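PDB 5FP1: probable TonB-dependent siderophore receptor PiuA from Acinetobacter baumannii, which probably binds iron-chelating siderophores at the outer membrane for the first step of iron uptake, and may bind ferric enterobactin with micromolar affinity. Local coordinates for residues A[229-235]-A[255-260]; A[262-268]-A[296-302]; A[387-391]-A[401-405]. All coordinates share one frame. Residues are numbered along the deposited sequence.

Contact 1. Residues A[229-235]-A[255-260]; sequences KPDSGIP and TYYGWK
Residues 229-235 run extended along the irregular segment 255-260, their end-to-end directions 138° apart; Lys-229 faces Lys-260 (CA-CA 6.5 Å) and Ser-232 faces Gly-258 (CA-CA 5.3 Å). Lys-229, with chi1 and chi2 both m and the rest of its chain trans, points toward the partner and donates from NZ to Lys-260 O at 2.8 Å; the same NZ also bonds Asp-263 O. Pro-230 directs its CB away, packs on Trp-301 and offers its carbonyl: Tyr-256, chi1 t, reaches over and donates OH to Pro-230 O at 2.8 Å. Asp-231 OD1 accepts the amide of Ser-232 (N to OD1 2.7 Å) and lies at the edge of the Tyr-256 ring, while OD2 forms a salt bridge with Lys-189. Ser-232 sets CB 3.6 Å from Gly-258 N and bonds Thr-302 O through OG. Across Gly-233, a water donates to Gly-233 O (2.8 Å) and Thr-255 O (3.0 Å) and accepts from Tyr-257 N (2.9 Å). Ile-234 (m, m) and Pro-235 begin strand 234-238; Ile-234 CD1 lies 3.9 Å and Pro-235 CD 3.8 Å from Tyr-257 CE2. A loop and the start of strand 234-238 pack on a second part of the connection between barrel strands 215-226 and 264-279. Both direct bonds end on main-chain carbonyls, so side-chain donors and a water satisfy segments that pair no backbone directly.

Contact 2. Residues A[262-268]-A[296-302]; sequences RDFQKQE and KNDYVWT
In this antiparallel beta hairpin of the TonB-dependent receptor barrel, strands 264-279 and 284-304, the shortest polar link lies just before strand 264-279: Asp-263 OD2 accepts from Thr-302 OG1 of the partner strand (2.7 Å), while Arg-262 NE makes a salt bridge with Asp-263 OD1 (2.9 Å). A water joins Asp-263 OD2 to Thr-302 N. Backbone hydrogen bonds follow. Phe-264/Val-300, Lys-266/Asp-298 and Glu-268/Lys-296 are hydrogen-bonded pairs, with Val-300 N to Phe-264 O at 2.9 Å, Lys-266 N to Asp-298 O at 2.8 Å and Lys-296 N to Glu-268 O at 2.8 Å, each reciprocated; Gln-265/Tyr-299 and Gln-267/Asn-297 are the non-hydrogen-bonded pairs between them. The strand axes approach to 4.6 Å at 163°.

On the face carrying Gln-265, Gln-267, Asn-297 and Tyr-299, Gln-265 NE2 donates to Asn-297 OD1 (3.0 Å), and Gln-267 NE2 adds a weak bond to that oxygen (3.3 Å). Gln-265 and Gln-267 also bond Asn-81 and Asn-108 of the plug, so this face looks into the barrel. On the other face Phe-264, chi1 p, lays its ring over the backbone N of Val-300, and its CE2 lies 3.6 Å from Val-300 CG2.

Contact 3. Residues A[387-391]-A[401-405]; sequences STNWC and PFVDR
A small, polar, partly hydrated contact between two loop segments joins residues 387-391 and 401-405 at the protein surface, about 34 Å (centre to centre) from the middle of the chain. The first runs into the short strand 391-393; the second follows that strand and runs into barrel strand 405-428. The backbones stay apart, Thr-388 to Val-403 being 6.4 Å and Asn-389 to Phe-402 7.1 Å between CA atoms, so side chains and water fill the gap. Asn-389 has positive phi (70°, psi 26°) and chi1 m; its ND2 donates to Pro-401 O at 2.9 Å. Trp-390, chi1 -87° and chi2 89°, donates NE1 to Asp-404 OD2 at 2.7 Å, with that oxygen near the ring plane; Asp-404 has chi1 m. One water donates to Thr-388 O (2.8 Å) and Asp-404 OD2 (2.8 Å) and accepts from Val-403 N (2.8 Å). A second bridges Thr-388 OG1 (2.8 Å) and Asp-404 OD1 (2.9 Å). Apolar contact is slight: Thr-388 CG2 meets Val-403 CG2 at 3.7 Å, and Trp-390 CZ2 approaches Phe-402 CE1 at 4.2 Å. Both aromatic rings also pack edge-to-face with Trp-259. Next to Trp-390, Cys-391 is disulfide-bonded to Cys-383. The arrangement is that of a long, disulfide-linked loop between neighbouring strands of a TonB-dependent receptor barrel, folded back on itself.

Following the chain, contact 1 closes first, bringing the two ends of the excursion between barrel strands 215-226 and 264-279 together over 19 intervening residues. Contact 2 begins two residues later and pairs the strands of the next hairpin, 264-279 and 284-304; contact 3 closes a short loop of nine residues just before strand 405-428. The three lie in series, none enclosing or crossing another, yet they meet in space. Ser-232 of contact 1 reaches Thr-302, joining the first connection to strand 284-304, and Lys-229 reaches Asp-263 of contact 2. Trp-259, from contact 1, packs against Trp-390 of contact 3, and Arg-262, just before strand 264-279, packs on Trp-390 and Phe-402 of the 387-405 loop.

Contact 1. Residues A[229-235]-A[255-260]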
loop_
_atom_site.group_PDB
_atom_site.type_symbol
_atom_site.label_atom_id
_atom_site.label_comp_id
_atom_site.label_asym_id
_atom_site.label_seq_id
_atom_site.Cartn_x
_atom_site.Cartn_y
_atom_site.Cartn_z
ATOM N N LYS A 229 -12.486 -13.870 8.293
ATOM C CA LYS A 229 -11.688 -14.989 8.787
ATOM C C LYS A 229 -10.344 -14.840 8.027
ATOM O O LYS A 229 -10.306 -15.016 6.835
ATOM C CB LYS A 229 -12.354 -16.336 8.486
ATOM C CG LYS A 229 -13.654 -16.600 9.247
ATOM C CD LYS A 229 -13.365 -16.541 10.744
ATOM C CE LYS A 229 -14.529 -16.952 11.648
ATOM N NZ LYS A 229 -14.051 -16.901 13.065
ATOM N N PRO A 230 -9.263 -14.462 8.727
ATOM C CA PRO A 230 -8.061 -13.991 8.028
ATOM C C PRO A 230 -7.225 -15.114 7.432
ATOM O O PRO A 230 -7.218 -16.248 7.922
ATOM C CB PRO A 230 -7.271 -13.273 9.141
ATOM C CG PRO A 230 -7.675 -13.985 10.392
ATOM C CD PRO A 230 -9.140 -14.314 10.191
ATOM N N ASP A 231 -6.510 -14.795 6.373
ATOM C CA ASP A 231 -5.649 -15.752 5.738
ATOM C C ASP A 231 -4.482 -16.142 6.611
ATOM O O ASP A 231 -4.102 -15.431 7.563
ATOM C CB ASP A 231 -5.144 -15.199 4.399
ATOM C CG ASP A 231 -4.759 -16.312 3.410
ATOM O OD1 ASP A 231 -4.894 -17.515 3.741
ATOM O OD2 ASP A 231 -4.312 -15.954 2.313
ATOM N N SER A 232 -3.955 -17.312 6.296
ATOM C CA SER A 232 -2.734 -17.825 6.855
ATOM C C SER A 232 -1.718 -17.774 5.712
ATOM O O SER A 232 -1.713 -16.849 4.888
ATOM C CB SER A 232 -2.948 -19.256 7.372
ATOM O OG SER A 232 -1.791 -19.784 8.025
ATOM N N GLY A 233 -0.859 -18.762 5.636
ATOM C CA GLY A 233 0.105 -18.832 4.559
ATOM C C GLY A 233 0.600 -20.253 4.382
ATOM O O GLY A 233 0.036 -21.177 4.971
ATOM N N ILE A 234 1.651 -20.412 3.579
ATOM C CA ILE A 234 2.274 -21.712 3.321
ATOM C C ILE A 234 3.694 -21.673 3.878
ATOM O O ILE A 234 4.472 -20.727 3.589
ATOM C CB ILE A 234 2.274 -22.059 1.828
ATOM C CG1 ILE A 234 0.866 -21.976 1.249
ATOM C CG2 ILE A 234 2.905 -23.433 1.585
ATOM C CD1 ILE A 234 -0.151 -22.917 1.887
ATOM N N PRO A 235 4.028 -22.641 4.739
ATOM C CA PRO A 235 5.329 -22.583 5.428
ATOM C C PRO A 235 6.486 -22.861 4.474
ATOM O O PRO A 235 6.338 -23.687 3.577
ATOM C CB PRO A 235 5.230 -23.712 6.454
ATOM C CG PRO A 235 4.278 -24.696 5.833
ATOM C CD PRO A 235 3.299 -23.886 5.044
ATOM N N THR A 255 -4.512 -24.773 0.155
ATOM C CA THR A 255 -4.535 -25.323 1.515
ATOM C C THR A 255 -4.523 -24.189 2.550
ATOM O O THR A 255 -3.741 -23.233 2.438
ATOM C CB THR A 255 -3.353 -26.280 1.742
ATOM O OG1 THR A 255 -3.444 -27.385 0.817
ATOM C CG2 THR A 255 -3.341 -26.803 3.161
ATOM N N TYR A 256 -5.396 -24.290 3.544
ATOM C CA TYR A 256 -5.518 -23.267 4.593
ATOM C C TYR A 256 -5.120 -23.799 5.947
ATOM O O TYR A 256 -5.724 -24.761 6.431
ATOM C CB TYR A 256 -6.957 -22.775 4.661
ATOM C CG TYR A 256 -7.253 -21.704 5.685
ATOM C CD1 TYR A 256 -6.756 -20.409 5.553
ATOM C CD2 TYR A 256 -8.081 -21.973 6.777
ATOM C CE1 TYR A 256 -7.075 -19.427 6.481
ATOM C CE2 TYR A 256 -8.402 -21.008 7.697
ATOM C CZ TYR A 256 -7.907 -19.722 7.551
ATOM O OH TYR A 256 -8.247 -18.767 8.501
ATOM N N TYR A 257 -4.124 -23.166 6.563
ATOM C CA TYR A 257 -3.638 -23.555 7.872
ATOM C C TYR A 257 -4.122 -22.710 9.022
ATOM O O TYR A 257 -3.687 -22.898 10.170
ATOM C CB TYR A 257 -2.100 -23.590 7.864
ATOM C CG TYR A 257 -1.543 -24.612 6.943
ATOM C CD1 TYR A 257 -1.860 -25.956 7.097
ATOM C CD2 TYR A 257 -0.744 -24.249 5.846
ATOM C CE1 TYR A 257 -1.358 -26.912 6.231
ATOM C CE2 TYR A 257 -0.231 -25.202 4.990
ATOM C CZ TYR A 257 -0.556 -26.531 5.173
ATOM O OH TYR A 257 -0.082 -27.476 4.299
ATOM N N GLY A 258 -5.048 -21.794 8.752
ATOM C CA GLY A 258 -5.667 -21.038 9.807
ATOM C C GLY A 258 -6.650 -21.881 10.619
ATOM O O GLY A 258 -6.965 -23.018 10.264
ATOM N N TRP A 259 -7.126 -21.303 11.703
ATOM C CA TRP A 259 -7.962 -21.995 12.676
ATOM C C TRP A 259 -9.246 -21.189 12.790
ATOM O O TRP A 259 -9.321 -20.213 13.536
ATOM C CB TRP A 259 -7.205 -22.075 13.981
ATOM C CG TRP A 259 -7.760 -22.956 15.036
ATOM C CD1 TRP A 259 -8.984 -23.583 15.059
ATOM C CD2 TRP A 259 -7.109 -23.300 16.244
ATOM N NE1 TRP A 259 -9.111 -24.324 16.215
ATOM C CE2 TRP A 259 -7.976 -24.165 16.963
ATOM C CE3 TRP A 259 -5.853 -23.005 16.781
ATOM C CZ2 TRP A 259 -7.629 -24.710 18.197
ATOM C CZ3 TRP A 259 -5.508 -23.555 18.005
ATOM C CH2 TRP A 259 -6.404 -24.397 18.709
ATOM N N LYS A 260 -10.256 -21.584 12.023
ATOM C CA LYS A 260 -11.396 -20.722 11.819
ATOM C C LYS A 260 -12.214 -20.448 13.052
ATOM O O LYS A 260 -12.778 -19.346 13.173
ATOM C CB LYS A 260 -12.271 -21.208 10.663
ATOM C CG LYS A 260 -11.533 -21.090 9.344
ATOM C CD LYS A 260 -12.385 -21.507 8.178
ATOM C CE LYS A 260 -13.359 -20.439 7.786
ATOM N NZ LYS A 260 -13.801 -20.713 6.410
HETATM O O HOH W 1 -2.705 -21.505 4.611
#

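Contact 2. Residues A[262-268]-A[296-302]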
loop_
_atom_site.group_PDB
_atom_site.type_symbol
_atom_site.label_atom_id
_atom_site.label_comp_id
_atom_site.label_asym_id
_atom_site.label_seq_id
_atom_site.Cartn_x
_atom_site.Cartn_y
_atom_site.Cartn_z
ATOM N N ARG A 262 -10.944 -20.018 15.929
ATOM C CA ARG A 262 -10.120 -19.148 16.788
ATOM C C ARG A 262 -9.837 -17.768 16.153
ATOM O O ARG A 262 -9.868 -16.733 16.825
ATOM C CB ARG A 262 -8.785 -19.814 17.048
ATOM C CG ARG A 262 -7.921 -19.093 18.061
ATOM C CD ARG A 262 -6.507 -19.604 18.067
ATOM N NE ARG A 262 -5.767 -19.267 16.855
ATOM C CZ ARG A 262 -4.505 -19.616 16.612
ATOM N NH1 ARG A 262 -3.820 -20.352 17.482
ATOM N NH2 ARG A 262 -3.915 -19.218 15.493
ATOM N N ASP A 263 -9.498 -17.795 14.873
ATOM C CA ASP A 263 -8.922 -16.654 14.162
ATOM C C ASP A 263 -10.035 -15.707 13.710
ATOM O O ASP A 263 -11.162 -16.133 13.452
ATOM C CB ASP A 263 -8.176 -17.121 12.914
ATOM C CG ASP A 263 -6.940 -17.980 13.218
ATOM O OD1 ASP A 263 -6.438 -18.020 14.373
ATOM O OD2 ASP A 263 -6.438 -18.571 12.245
ATOM N N PHE A 264 -9.716 -14.430 13.597
ATOM C CA PHE A 264 -10.694 -13.438 13.138
ATOM C C PHE A 264 -9.945 -12.156 12.814
ATOM O O PHE A 264 -8.813 -11.957 13.250
ATOM C CB PHE A 264 -11.774 -13.153 14.206
ATOM C CG PHE A 264 -11.206 -12.604 15.498
ATOM C CD1 PHE A 264 -11.037 -11.233 15.680
ATOM C CD2 PHE A 264 -10.811 -13.454 16.504
ATOM C CE1 PHE A 264 -10.458 -10.739 16.844
ATOM C CE2 PHE A 264 -10.276 -12.963 17.678
ATOM C CZ PHE A 264 -10.080 -11.612 17.836
ATOM N N GLN A 265 -10.592 -11.273 12.077
ATOM C CA GLN A 265 -10.078 -9.922 11.943
ATOM C C GLN A 265 -11.212 -8.980 11.697
ATOM O O GLN A 265 -12.035 -9.194 10.807
ATOM C CB GLN A 265 -9.051 -9.823 10.804
ATOM C CG GLN A 265 -8.471 -8.419 10.585
ATOM C CD GLN A 265 -7.068 -8.459 9.980
ATOM O OE1 GLN A 265 -6.746 -9.357 9.193
ATOM N NE2 GLN A 265 -6.207 -7.499 10.382
ATOM N N LYS A 266 -11.229 -7.924 12.482
ATOM C CA LYS A 266 -12.227 -6.884 12.366
ATOM C C LYS A 266 -11.544 -5.522 12.301
ATOM O O LYS A 266 -10.800 -5.128 13.204
ATOM C CB LYS A 266 -13.147 -6.928 13.589
ATOM C CG LYS A 266 -13.977 -8.205 13.681
ATOM C CD LYS A 266 -14.517 -8.424 15.093
ATOM C CE LYS A 266 -15.426 -9.644 15.128
ATOM N NZ LYS A 266 -16.079 -9.808 16.458
ATOM N N GLN A 267 -11.749 -4.832 11.192
ATOM C CA GLN A 267 -11.222 -3.500 11.024
ATOM C C GLN A 267 -12.386 -2.536 10.976
ATOM O O GLN A 267 -13.452 -2.837 10.417
ATOM C CB GLN A 267 -10.395 -3.425 9.733
ATOM C CG GLN A 267 -9.244 -4.424 9.701
ATOM C CD GLN A 267 -8.260 -4.195 8.577
ATOM O OE1 GLN A 267 -8.604 -3.685 7.514
ATOM N NE2 GLN A 267 -7.022 -4.574 8.808
ATOM N N GLU A 268 -12.144 -1.338 11.469
ATOM C CA GLU A 268 -13.143 -0.283 11.407
ATOM C C GLU A 268 -12.461 1.057 11.235
ATOM O O GLU A 268 -11.619 1.435 12.034
ATOM C CB GLU A 268 -13.995 -0.270 12.682
ATOM C CG GLU A 268 -15.118 0.754 12.620
ATOM C CD GLU A 268 -15.972 0.786 13.892
ATOM O OE1 GLU A 268 -15.961 -0.187 14.678
ATOM O OE2 GLU A 268 -16.663 1.792 14.109
ATOM N N LYS A 296 -9.449 1.280 13.811
ATOM C CA LYS A 296 -9.373 0.141 14.720
ATOM C C LYS A 296 -9.024 -1.134 13.986
ATOM O O LYS A 296 -9.435 -1.337 12.854
ATOM C CB LYS A 296 -10.713 -0.042 15.451
ATOM C CG LYS A 296 -11.116 1.217 16.201
ATOM C CD LYS A 296 -12.466 1.105 16.911
ATOM C CE LYS A 296 -12.390 0.115 18.050
ATOM N NZ LYS A 296 -13.371 0.447 19.124
ATOM N N ASN A 297 -8.263 -1.996 14.651
ATOM C CA ASN A 297 -7.868 -3.269 14.105
ATOM C C ASN A 297 -7.844 -4.254 15.254
ATOM O O ASN A 297 -7.279 -3.970 16.325
ATOM C CB ASN A 297 -6.476 -3.110 13.446
ATOM C CG ASN A 297 -6.082 -4.257 12.531
ATOM O OD1 ASN A 297 -6.899 -5.102 12.098
ATOM N ND2 ASN A 297 -4.784 -4.268 12.182
ATOM N N ASP A 298 -8.451 -5.409 15.050
ATOM C CA ASP A 298 -8.597 -6.407 16.103
ATOM C C ASP A 298 -8.490 -7.755 15.414
ATOM O O ASP A 298 -9.335 -8.086 14.586
ATOM C CB ASP A 298 -9.968 -6.232 16.780
ATOM C CG ASP A 298 -10.168 -7.133 17.979
ATOM O OD1 ASP A 298 -9.240 -7.828 18.414
ATOM O OD2 ASP A 298 -11.290 -7.145 18.511
ATOM N N TYR A 299 -7.416 -8.487 15.681
ATOM C CA TYR A 299 -7.148 -9.684 14.933
ATOM C C TYR A 299 -6.395 -10.778 15.673
ATOM O O TYR A 299 -5.604 -10.525 16.603
ATOM C CB TYR A 299 -6.421 -9.367 13.622
ATOM C CG TYR A 299 -5.000 -8.885 13.762
ATOM C CD1 TYR A 299 -3.961 -9.762 14.054
ATOM C CD2 TYR A 299 -4.685 -7.551 13.559
ATOM C CE1 TYR A 299 -2.650 -9.323 14.150
ATOM C CE2 TYR A 299 -3.377 -7.098 13.677
ATOM C CZ TYR A 299 -2.361 -7.984 13.972
ATOM O OH TYR A 299 -1.070 -7.501 14.107
ATOM N N VAL A 300 -6.674 -11.991 15.226
ATOM C CA VAL A 300 -5.940 -13.212 15.570
ATOM C C VAL A 300 -5.793 -14.019 14.289
ATOM O O VAL A 300 -6.796 -14.335 13.630
ATOM C CB VAL A 300 -6.713 -14.085 16.594
ATOM C CG1 VAL A 300 -6.061 -15.458 16.716
ATOM C CG2 VAL A 300 -6.751 -13.394 17.943
ATOM N N TRP A 301 -4.572 -14.318 13.885
ATOM C CA TRP A 301 -4.356 -15.122 12.686
ATOM C C TRP A 301 -3.192 -16.091 12.883
ATOM O O TRP A 301 -2.417 -15.983 13.861
ATOM C CB TRP A 301 -4.193 -14.269 11.403
ATOM C CG TRP A 301 -3.023 -13.450 11.401
ATOM C CD1 TRP A 301 -2.904 -12.179 11.926
ATOM C CD2 TRP A 301 -1.717 -13.799 10.899
ATOM N NE1 TRP A 301 -1.611 -11.744 11.791
ATOM C CE2 TRP A 301 -0.867 -12.708 11.157
ATOM C CE3 TRP A 301 -1.187 -14.936 10.275
ATOM C CZ2 TRP A 301 0.493 -12.712 10.798
ATOM C CZ3 TRP A 301 0.150 -14.934 9.911
ATOM C CH2 TRP A 301 0.978 -13.842 10.189
ATOM N N THR A 302 -3.092 -17.045 11.964
ATOM C CA THR A 302 -2.190 -18.170 12.126
ATOM C C THR A 302 -0.956 -18.087 11.267
ATOM O O THR A 302 -1.042 -18.001 10.034
ATOM C CB THR A 302 -2.904 -19.500 11.809
ATOM O OG1 THR A 302 -3.979 -19.683 12.729
ATOM C CG2 THR A 302 -1.937 -20.650 11.912
HETATM O O HOH W 2 -5.284 -17.477 9.994
#

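Contact 3. Residues A[387-391]-A[401-405]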
loop_
_atom_site.group_PDB
_atom_site.type_symbol
_atom_site.label_atom_id
_atom_site.label_comp_id
_atom_site.label_asym_id
_atom_site.label_seq_id
_atom_site.Cartn_x
_atom_site.Cartn_y
_atom_site.Cartn_z
ATOM N N SER A 387 -5.162 -33.027 21.524
ATOM C CA SER A 387 -6.513 -33.073 22.079
ATOM C C SER A 387 -7.207 -31.714 22.107
ATOM O O SER A 387 -8.429 -31.649 22.163
ATOM C CB SER A 387 -6.510 -33.686 23.480
ATOM O OG SER A 387 -5.735 -32.914 24.363
ATOM N N THR A 388 -6.454 -30.621 22.056
ATOM C CA THR A 388 -7.085 -29.302 21.975
ATOM C C THR A 388 -6.818 -28.614 20.609
ATOM O O THR A 388 -6.996 -27.401 20.465
ATOM C CB THR A 388 -6.660 -28.426 23.164
ATOM O OG1 THR A 388 -5.236 -28.375 23.245
ATOM C CG2 THR A 388 -7.220 -29.021 24.499
ATOM N N ASN A 389 -6.409 -29.418 19.624
ATOM C CA ASN A 389 -6.404 -29.042 18.217
ATOM C C ASN A 389 -5.369 -27.970 17.806
ATOM O O ASN A 389 -5.565 -27.311 16.776
ATOM C CB ASN A 389 -7.797 -28.604 17.773
ATOM C CG ASN A 389 -8.884 -29.592 18.186
ATOM O OD1 ASN A 389 -8.728 -30.769 17.966
ATOM N ND2 ASN A 389 -9.994 -29.101 18.752
ATOM N N TRP A 390 -4.271 -27.879 18.558
ATOM C CA TRP A 390 -3.233 -26.886 18.331
ATOM C C TRP A 390 -2.384 -27.118 17.094
ATOM O O TRP A 390 -1.694 -26.195 16.671
ATOM C CB TRP A 390 -2.340 -26.670 19.589
ATOM C CG TRP A 390 -2.952 -25.659 20.463
ATOM C CD1 TRP A 390 -3.871 -25.881 21.468
ATOM C CD2 TRP A 390 -2.843 -24.246 20.327
ATOM N NE1 TRP A 390 -4.290 -24.690 21.989
ATOM C CE2 TRP A 390 -3.688 -23.669 21.298
ATOM C CE3 TRP A 390 -2.094 -23.405 19.492
ATOM C CZ2 TRP A 390 -3.807 -22.305 21.452
ATOM C CZ3 TRP A 390 -2.200 -22.037 19.663
ATOM C CH2 TRP A 390 -3.056 -21.499 20.620
ATOM N N CYS A 391 -2.373 -28.346 16.567
ATOM C CA CYS A 391 -1.730 -28.647 15.312
ATOM C C CYS A 391 -2.715 -29.303 14.377
ATOM O O CYS A 391 -3.658 -29.967 14.815
ATOM C CB CYS A 391 -0.542 -29.593 15.491
ATOM S SG CYS A 391 0.711 -28.975 16.618
ATOM N N PRO A 401 -12.621 -27.299 16.601
ATOM C CA PRO A 401 -12.933 -26.282 17.603
ATOM C C PRO A 401 -11.723 -25.677 18.316
ATOM O O PRO A 401 -10.685 -26.308 18.496
ATOM C CB PRO A 401 -13.846 -27.025 18.626
ATOM C CG PRO A 401 -14.334 -28.246 17.914
ATOM C CD PRO A 401 -13.305 -28.592 16.867
ATOM N N PHE A 402 -11.877 -24.433 18.731
ATOM C CA PHE A 402 -10.909 -23.791 19.591
ATOM C C PHE A 402 -11.483 -23.866 20.990
ATOM O O PHE A 402 -12.559 -23.341 21.225
ATOM C CB PHE A 402 -10.712 -22.322 19.156
ATOM C CG PHE A 402 -9.877 -21.498 20.096
ATOM C CD1 PHE A 402 -8.536 -21.801 20.310
ATOM C CD2 PHE A 402 -10.423 -20.395 20.755
ATOM C CE1 PHE A 402 -7.762 -21.032 21.168
ATOM C CE2 PHE A 402 -9.656 -19.625 21.621
ATOM C CZ PHE A 402 -8.317 -19.941 21.829
ATOM N N VAL A 403 -10.792 -24.527 21.910
ATOM C CA VAL A 403 -11.387 -24.747 23.226
ATOM C C VAL A 403 -10.687 -24.037 24.356
ATOM O O VAL A 403 -11.120 -24.131 25.490
ATOM C CB VAL A 403 -11.509 -26.241 23.590
ATOM C CG1 VAL A 403 -12.321 -26.980 22.520
ATOM C CG2 VAL A 403 -10.143 -26.860 23.781
ATOM N N ASP A 404 -9.627 -23.296 24.055
ATOM C CA ASP A 404 -9.010 -22.438 25.054
ATOM C C ASP A 404 -9.733 -21.080 25.069
ATOM O O ASP A 404 -10.756 -20.945 24.458
ATOM C CB ASP A 404 -7.523 -22.301 24.765
ATOM C CG ASP A 404 -6.823 -23.653 24.680
ATOM O OD1 ASP A 404 -6.745 -24.347 25.707
ATOM O OD2 ASP A 404 -6.337 -24.019 23.592
ATOM N N ARG A 405 -9.186 -20.092 25.759
ATOM C CA ARG A 405 -9.819 -18.782 25.892
ATOM C C ARG A 405 -8.819 -17.705 25.505
ATOM O O ARG A 405 -7.628 -17.797 25.816
ATOM C CB ARG A 405 -10.221 -18.575 27.370
ATOM C CG ARG A 405 -10.984 -17.307 27.689
ATOM C CD ARG A 405 -11.643 -17.406 29.069
ATOM N NE ARG A 405 -10.690 -17.731 30.133
ATOM C CZ ARG A 405 -9.956 -16.825 30.779
ATOM N NH1 ARG A 405 -10.047 -15.532 30.468
ATOM N NH2 ARG A 405 -9.114 -17.208 31.729
HETATM O O HOH W 3 -8.056 -25.114 21.616
HETATM O O HOH W 4 -4.771 -26.409 25.113
#